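Local coordinates for endoglucanase (Komagataeibacter sucrofermentans, PDB 6VC5), which probably hydrolyses internal beta-1,4-glucosidic linkages in cellulose, lichenin and cereal beta-glucans, as a family 8 glycoside hydrolase, at residues A[132-137]-A[182-187]; A[47-52]-A[105-110]; A[67-72]-A[120-125]. All coordinates share one frame; numbering follows the deposited sequence.

The family 8 fold is an (alpha/alpha)6 barrel, and the three contacts sit at different places in it. Interactions 1 and 3 are largely buried; interaction 2 lies at the surface. Interaction 1 joins a beta-hairpin to helix 172-187 through apolar and CH-pi contacts. Interaction 2 joins two interhelical turns through a tryptophan, with a bridging water beside it. Interaction 3 ties a loop to helix 110-126 with a backbone-to-carboxylate bond and a leucine-valine contact. R109 of interaction 2 stands at the N-cap position of that helix. Interactions 1 and 3 touch where L137 CD1 meets V123 CG1 at 3.8 Å. Interactions 1 and 2 lie on opposite sides of the chain's centre, with centres about 35 Å apart.

Interaction 1: residues A[132-137]-A[182-187]; sequences GPYTVL and LQIIAK
I184 of helix 172-187 packs against the phenol ring of Y134 on strand 134-137. The strand forms an antiparallel beta-hairpin with strand 128-131. Strand 134-137 and the helical segment 182-187 run at 84°, their axes 10.0 Å apart at closest. I184 CG1 lies over the middle of the ring, 4.0 Å from the Y134 ring centroid and only 3° off the normal. This is a CH-pi contact. P133 CG sits over the centre of the opposite face, and the ring is held between a proline and an isoleucine. The end of I184 is extended, with CD1 anti to CA (chi2 156°), which carries CD1 past the ring toward the strand. There I184 CD1 meets Y134 CG at 4.0 Å and V136 CG1 at 3.8 Å. The side chains of V136 and I184 cross at about a right angle. Q183 comes to the ring edge instead. Its NE2 lies near the ring plane, 3.5 Å from Y134 CE1. Q183 NE2 also donates to a water at 3.0 Å, and that water gives a weak bond to P133 O. K187 CD lies loosely beside Y134 OH; Q183 and K187 are both exposed. F209 of strand 209-211 touches both Y134 and I184. K187 forms a cation-pi contact with the same phenylalanine. An alanine at Y134 would probably leave I184 CG1 without its aromatic face and open a gap between P133 and the helix. The neighbouring T135 supplies polar ties to the same helix: its N donates to D180 OD2, and its OG1 bonds to K176 NZ. Within this contact itself, dispersion and CH-pi contact hold the strand to the helix, and the polar link from Q183 to P133 O is weak and runs through water.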
# COMPACT_ATOMS: atom_id res chain seq x y z
N GLY A 132 13.25 -12.13 16.00
CA GLY A 132 14.69 -12.00 16.03
C GLY A 132 15.10 -10.65 16.57
O GLY A 132 14.61 -10.21 17.61
N PRO A 133 15.96 -9.93 15.85
CA PRO A 133 16.37 -8.59 16.29
C PRO A 133 15.45 -7.47 15.84
O PRO A 133 15.82 -6.30 16.00
CB PRO A 133 17.75 -8.45 15.62
CG PRO A 133 17.56 -9.17 14.30
CD PRO A 133 16.62 -10.32 14.59
N TYR A 134 14.28 -7.77 15.28
CA TYR A 134 13.41 -6.79 14.66
C TYR A 134 12.09 -6.66 15.41
O TYR A 134 11.66 -7.56 16.14
CB TYR A 134 13.04 -7.22 13.23
CG TYR A 134 14.19 -7.62 12.36
CD1 TYR A 134 15.16 -6.70 11.98
CD2 TYR A 134 14.31 -8.93 11.90
CE1 TYR A 134 16.21 -7.08 11.17
CE2 TYR A 134 15.36 -9.31 11.09
CZ TYR A 134 16.31 -8.38 10.73
OH TYR A 134 17.36 -8.76 9.92
N THR A 135 11.43 -5.53 15.17
CA THR A 135 9.99 -5.39 15.39
C THR A 135 9.38 -5.31 14.00
O THR A 135 9.75 -4.42 13.22
CB THR A 135 9.68 -4.12 16.17
OG1 THR A 135 10.30 -4.20 17.46
CG2 THR A 135 8.18 -3.97 16.34
N VAL A 136 8.49 -6.24 13.68
CA VAL A 136 7.95 -6.36 12.33
C VAL A 136 6.49 -5.91 12.31
O VAL A 136 5.80 -5.90 13.33
CB VAL A 136 8.08 -7.77 11.72
CG1 VAL A 136 9.52 -8.26 11.77
CG2 VAL A 136 7.13 -8.74 12.41
N LEU A 137 6.04 -5.53 11.12
CA LEU A 137 4.65 -5.17 10.85
C LEU A 137 3.95 -6.36 10.19
O LEU A 137 4.28 -6.73 9.06
CB LEU A 137 4.63 -3.96 9.92
CG LEU A 137 3.27 -3.32 9.71
CD1 LEU A 137 2.84 -2.58 10.97
CD2 LEU A 137 3.35 -2.36 8.52
N LEU A 182 13.33 -1.09 6.88
CA LEU A 182 14.38 -0.84 5.89
C LEU A 182 15.44 -1.93 5.92
O LEU A 182 15.93 -2.35 4.87
CB LEU A 182 15.01 0.52 6.14
CG LEU A 182 14.09 1.71 5.84
CD1 LEU A 182 14.70 3.02 6.32
CD2 LEU A 182 13.81 1.76 4.35
N GLN A 183 15.81 -2.39 7.12
CA GLN A 183 16.77 -3.49 7.24
C GLN A 183 16.22 -4.77 6.61
O GLN A 183 16.94 -5.48 5.90
CB GLN A 183 17.09 -3.74 8.71
CG GLN A 183 17.91 -2.65 9.37
CD GLN A 183 18.30 -3.02 10.78
OE1 GLN A 183 18.53 -2.15 11.62
NE2 GLN A 183 18.38 -4.32 11.05
N ILE A 184 14.95 -5.06 6.86
CA ILE A 184 14.33 -6.27 6.31
C ILE A 184 14.24 -6.18 4.79
O ILE A 184 14.49 -7.17 4.08
CB ILE A 184 12.95 -6.48 6.96
CG1 ILE A 184 13.11 -6.91 8.42
CG2 ILE A 184 12.13 -7.49 6.15
CD1 ILE A 184 11.90 -6.61 9.28
N ILE A 185 13.87 -5.02 4.26
CA ILE A 185 13.78 -4.85 2.81
C ILE A 185 15.15 -5.00 2.15
O ILE A 185 15.28 -5.61 1.09
CB ILE A 185 13.12 -3.51 2.44
CG1 ILE A 185 11.63 -3.55 2.81
CG2 ILE A 185 13.30 -3.21 0.96
CD1 ILE A 185 10.97 -2.18 2.78
N ALA A 186 16.19 -4.43 2.77
CA ALA A 186 17.53 -4.56 2.21
C ALA A 186 17.95 -6.03 2.13
O ALA A 186 18.54 -6.45 1.13
CB ALA A 186 18.52 -3.76 3.06
N LYS A 187 17.63 -6.82 3.16
CA LYS A 187 18.09 -8.20 3.22
C LYS A 187 17.19 -9.16 2.45
O LYS A 187 17.67 -10.13 1.86
CB LYS A 187 18.21 -8.67 4.66
CG LYS A 187 18.86 -10.03 4.75
CD LYS A 187 18.78 -10.60 6.14
CE LYS A 187 19.84 -11.67 6.32
NZ LYS A 187 19.91 -12.58 5.14
O HOH W 1 18.31 -5.21 13.93

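Interaction 2: residues A[47-52]-A[105-110]; sequences GDQAAF and KRWKRA
A Schellman motif ends helix 33-46 at G47, and the indole of W107 packs against this turn and the start of helix 49-62. G47 has positive phi (80°), and its N bonds back to A44 O, as D48 N does to S43 O. R106 NH1 also binds A44 O, with G47 CA over one face of its guanidinium. The Q49 amide stacks on W107 toward the rim of the ring, planes 7° apart. Q49 CG makes a CH-pi contact, 3.7 Å from the centroid of the W107 six-membered ring. R106 CG lies against the opposite face, toward its rim. In this (alpha/alpha)6 barrel both segments span the short turns that join consecutive helices, 33-46 to 49-62 and 90-106 to 110-126. At the buried side the edge of W107 points to the face of F52 in an offset edge-to-face pair, planes 63° apart. W107 CZ3 comes to 3.8 Å from F52 CG. W107 NE1 donates to a water at 3.0 Å, which donates to G47 O at 2.9 Å. D48 is the N-cap of helix 49-62: its OD1 accepts from A51 N at 3.2 Å, while D48 OD2 forms a salt bridge with R12.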
# COMPACT_ATOMS: atom_id res chain seq x y z
N GLY A 47 -8.66 17.45 -2.63
CA GLY A 47 -9.50 18.47 -2.02
C GLY A 47 -10.98 18.30 -2.22
O GLY A 47 -11.72 19.28 -2.20
N ASP A 48 -11.45 17.06 -2.40
CA ASP A 48 -12.87 16.77 -2.65
C ASP A 48 -13.49 16.30 -1.33
O ASP A 48 -13.60 15.09 -1.06
CB ASP A 48 -12.99 15.72 -3.76
CG ASP A 48 -14.42 15.44 -4.18
OD1 ASP A 48 -15.37 15.95 -3.54
OD2 ASP A 48 -14.61 14.71 -5.18
N GLN A 49 -13.90 17.26 -0.51
CA GLN A 49 -14.38 16.92 0.82
C GLN A 49 -15.72 16.19 0.79
O GLN A 49 -15.97 15.30 1.62
CB GLN A 49 -14.46 18.15 1.72
CG GLN A 49 -14.68 17.76 3.18
CD GLN A 49 -14.49 18.91 4.14
OE1 GLN A 49 -14.39 20.08 3.73
NE2 GLN A 49 -14.45 18.59 5.43
N ALA A 50 -16.61 16.54 -0.14
CA ALA A 50 -17.90 15.86 -0.22
C ALA A 50 -17.71 14.38 -0.48
O ALA A 50 -18.42 13.54 0.10
CB ALA A 50 -18.76 16.49 -1.31
N ALA A 51 -16.75 14.02 -1.33
CA ALA A 51 -16.47 12.61 -1.57
C ALA A 51 -15.81 11.98 -0.36
O ALA A 51 -16.21 10.89 0.07
CB ALA A 51 -15.61 12.44 -2.82
N PHE A 52 -14.78 12.64 0.20
CA PHE A 52 -14.06 12.08 1.34
C PHE A 52 -15.03 11.71 2.45
O PHE A 52 -14.97 10.60 3.00
CB PHE A 52 -13.03 13.08 1.88
CG PHE A 52 -12.25 12.55 3.05
CD1 PHE A 52 -11.03 11.91 2.84
CD2 PHE A 52 -12.76 12.59 4.34
CE1 PHE A 52 -10.31 11.38 3.90
CE2 PHE A 52 -12.06 12.04 5.40
CZ PHE A 52 -10.83 11.44 5.18
N LYS A 105 -5.87 17.56 8.78
CA LYS A 105 -4.98 18.71 8.71
C LYS A 105 -5.51 19.74 7.72
O LYS A 105 -5.63 20.93 8.05
CB LYS A 105 -3.58 18.22 8.35
CG LYS A 105 -2.88 17.62 9.57
CD LYS A 105 -1.62 16.83 9.25
CE LYS A 105 -0.91 16.47 10.56
NZ LYS A 105 0.36 15.72 10.35
N ARG A 106 -5.89 19.31 6.52
CA ARG A 106 -6.26 20.27 5.48
C ARG A 106 -7.60 20.94 5.76
O ARG A 106 -7.80 22.11 5.39
CB ARG A 106 -6.25 19.59 4.12
CG ARG A 106 -7.61 19.34 3.54
CD ARG A 106 -7.75 20.09 2.24
NE ARG A 106 -7.13 19.33 1.18
CZ ARG A 106 -6.76 19.81 0.00
NH1 ARG A 106 -6.19 19.00 -0.88
NH2 ARG A 106 -6.97 21.08 -0.31
N TRP A 107 -8.54 20.24 6.40
CA TRP A 107 -9.86 20.79 6.68
C TRP A 107 -10.05 21.17 8.14
O TRP A 107 -11.16 21.54 8.54
CB TRP A 107 -10.96 19.84 6.18
CG TRP A 107 -10.96 19.68 4.67
CD1 TRP A 107 -10.94 20.68 3.73
CD2 TRP A 107 -10.96 18.45 3.93
NE1 TRP A 107 -10.94 20.15 2.46
CE2 TRP A 107 -10.95 18.78 2.56
CE3 TRP A 107 -10.97 17.10 4.30
CZ2 TRP A 107 -10.94 17.81 1.55
CZ3 TRP A 107 -10.97 16.13 3.30
CH2 TRP A 107 -10.95 16.50 1.95
N LYS A 108 -8.98 21.09 8.95
CA LYS A 108 -9.00 21.56 10.34
C LYS A 108 -10.01 20.78 11.18
O LYS A 108 -10.75 21.35 11.99
CB LYS A 108 -9.24 23.07 10.44
CG LYS A 108 -8.28 23.90 9.58
CD LYS A 108 -8.68 25.38 9.57
CE LYS A 108 -9.88 25.62 8.67
NZ LYS A 108 -9.74 24.88 7.37
N ARG A 109 -10.04 19.46 10.99
CA ARG A 109 -11.04 18.58 11.59
C ARG A 109 -10.34 17.71 12.63
O ARG A 109 -9.74 16.68 12.29
CB ARG A 109 -11.69 17.72 10.52
CG ARG A 109 -12.73 18.46 9.69
CD ARG A 109 -14.02 18.64 10.47
NE ARG A 109 -14.70 17.37 10.73
CZ ARG A 109 -15.67 16.87 9.98
NH1 ARG A 109 -16.07 17.55 8.90
NH2 ARG A 109 -16.24 15.72 10.30
N ALA A 110 -10.44 18.12 13.90
CA ALA A 110 -9.76 17.39 14.97
C ALA A 110 -10.29 15.97 15.11
O ALA A 110 -9.55 15.08 15.55
CB ALA A 110 -9.89 18.16 16.29
O HOH W 2 -11.07 21.39 -0.27
O HOH W 3 -15.11 19.98 7.42

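Interaction 3: residues A[67-72]-A[120-125]; sequences DDALFS and YGDVLK
The CA atoms of A69 and D122 are 6.2 Å apart where the irregular loop 67-72 passes helix 110-126. The loop turns here through an Asx turn, in which D68 OD1 accepts from L70 N at 3.0 Å. D68 OD1 has a second donor, H65 ND1. The helix takes hold of the same turn. D122 OD2 accepts from A69 N at 2.8 Å, with an N-H...O angle of 155°. The donor arrives on the anti side, 17° out of the carboxylate plane. D68 CB and A69 CB also border D122 OD2, at 3.3 Å and 3.6 Å. The two carboxylates are near each other, with D68 OD1 4.8 Å from D122 OD2. Their repulsion is probably eased by the N-H of L70 and by H65 at D68 OD1, and by the N-H of A69 at D122 OD2. Further along the loop, at L70, the contact is apolar. L126 of the same helix touches both D68 and L70. The L70 side chain crosses V123 at about a right angle. L70 CD2 lies 4.0 Å from D122 CB and meets V123 CG2 at 3.6 Å.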
# COMPACT_ATOMS: atom_id res chain seq x y z
N ASP A 67 -14.42 -3.83 18.46
CA ASP A 67 -13.55 -3.95 19.62
C ASP A 67 -12.17 -3.34 19.42
O ASP A 67 -11.39 -3.26 20.38
CB ASP A 67 -13.39 -5.42 20.00
CG ASP A 67 -14.59 -5.98 20.74
OD1 ASP A 67 -14.40 -6.82 21.64
OD2 ASP A 67 -15.73 -5.57 20.42
N ASP A 68 -11.83 -2.94 18.20
CA ASP A 68 -10.60 -2.20 17.94
C ASP A 68 -10.85 -1.29 16.73
O ASP A 68 -11.93 -1.30 16.14
CB ASP A 68 -9.37 -3.12 17.78
CG ASP A 68 -9.53 -4.15 16.67
OD1 ASP A 68 -9.70 -3.76 15.49
OD2 ASP A 68 -9.46 -5.36 16.97
N ALA A 69 -9.84 -0.51 16.37
CA ALA A 69 -10.00 0.49 15.31
C ALA A 69 -9.56 -0.01 13.94
O ALA A 69 -9.62 0.76 12.98
CB ALA A 69 -9.26 1.78 15.67
N LEU A 70 -9.15 -1.27 13.82
CA LEU A 70 -8.78 -1.81 12.52
C LEU A 70 -10.03 -2.14 11.71
O LEU A 70 -11.16 -2.02 12.20
CB LEU A 70 -7.85 -3.00 12.69
CG LEU A 70 -6.63 -2.77 13.60
CD1 LEU A 70 -5.77 -4.02 13.64
CD2 LEU A 70 -5.83 -1.59 13.08
N PHE A 71 -9.83 -2.59 10.47
CA PHE A 71 -10.92 -2.73 9.50
C PHE A 71 -10.98 -4.14 8.95
O PHE A 71 -9.96 -4.71 8.56
CB PHE A 71 -10.73 -1.75 8.33
CG PHE A 71 -10.81 -0.32 8.75
CD1 PHE A 71 -12.00 0.37 8.64
CD2 PHE A 71 -9.69 0.31 9.27
CE1 PHE A 71 -12.10 1.68 9.07
CE2 PHE A 71 -9.77 1.62 9.68
CZ PHE A 71 -10.97 2.30 9.59
N SER A 72 -12.18 -4.70 8.91
CA SER A 72 -12.36 -5.93 8.15
C SER A 72 -12.00 -5.67 6.70
O SER A 72 -12.29 -4.61 6.15
CB SER A 72 -13.81 -6.37 8.26
OG SER A 72 -14.15 -6.68 9.60
N TYR A 120 -3.83 4.16 14.22
CA TYR A 120 -2.39 3.96 14.36
C TYR A 120 -2.07 3.27 15.68
O TYR A 120 -1.21 2.38 15.73
CB TYR A 120 -1.65 5.30 14.30
CG TYR A 120 -1.49 5.89 12.91
CD1 TYR A 120 -1.01 5.12 11.85
CD2 TYR A 120 -1.77 7.23 12.67
CE1 TYR A 120 -0.84 5.67 10.58
CE2 TYR A 120 -1.61 7.79 11.41
CZ TYR A 120 -1.14 7.02 10.37
OH TYR A 120 -0.97 7.57 9.13
N GLY A 121 -2.76 3.67 16.75
CA GLY A 121 -2.55 3.03 18.04
C GLY A 121 -2.80 1.54 18.00
O GLY A 121 -2.04 0.75 18.58
N ASP A 122 -3.86 1.12 17.31
CA ASP A 122 -4.15 -0.31 17.22
C ASP A 122 -3.25 -1.06 16.25
O ASP A 122 -2.97 -2.24 16.47
CB ASP A 122 -5.64 -0.52 16.93
CG ASP A 122 -6.48 -0.50 18.20
OD1 ASP A 122 -5.90 -0.74 19.29
OD2 ASP A 122 -7.70 -0.27 18.12
N VAL A 123 -2.78 -0.43 15.17
CA VAL A 123 -1.75 -1.06 14.35
C VAL A 123 -0.50 -1.35 15.18
O VAL A 123 0.05 -2.45 15.16
CB VAL A 123 -1.42 -0.20 13.12
CG1 VAL A 123 -0.18 -0.75 12.38
CG2 VAL A 123 -2.60 -0.15 12.18
N LEU A 124 -0.04 -0.35 15.94
CA LEU A 124 1.16 -0.54 16.75
C LEU A 124 0.94 -1.62 17.80
O LEU A 124 1.84 -2.44 18.05
CB LEU A 124 1.54 0.78 17.41
CG LEU A 124 2.96 0.91 17.96
CD1 LEU A 124 3.98 0.76 16.83
CD2 LEU A 124 3.14 2.25 18.67
N LYS A 125 -0.24 -1.64 18.42
CA LYS A 125 -0.51 -2.58 19.51
C LYS A 125 -0.77 -4.00 19.01
O LYS A 125 -0.28 -4.96 19.61
CB LYS A 125 -1.69 -2.08 20.33
CG LYS A 125 -2.10 -3.00 21.47
CD LYS A 125 -3.57 -2.81 21.83
CE LYS A 125 -3.79 -1.59 22.72
NZ LYS A 125 -4.66 -1.92 23.90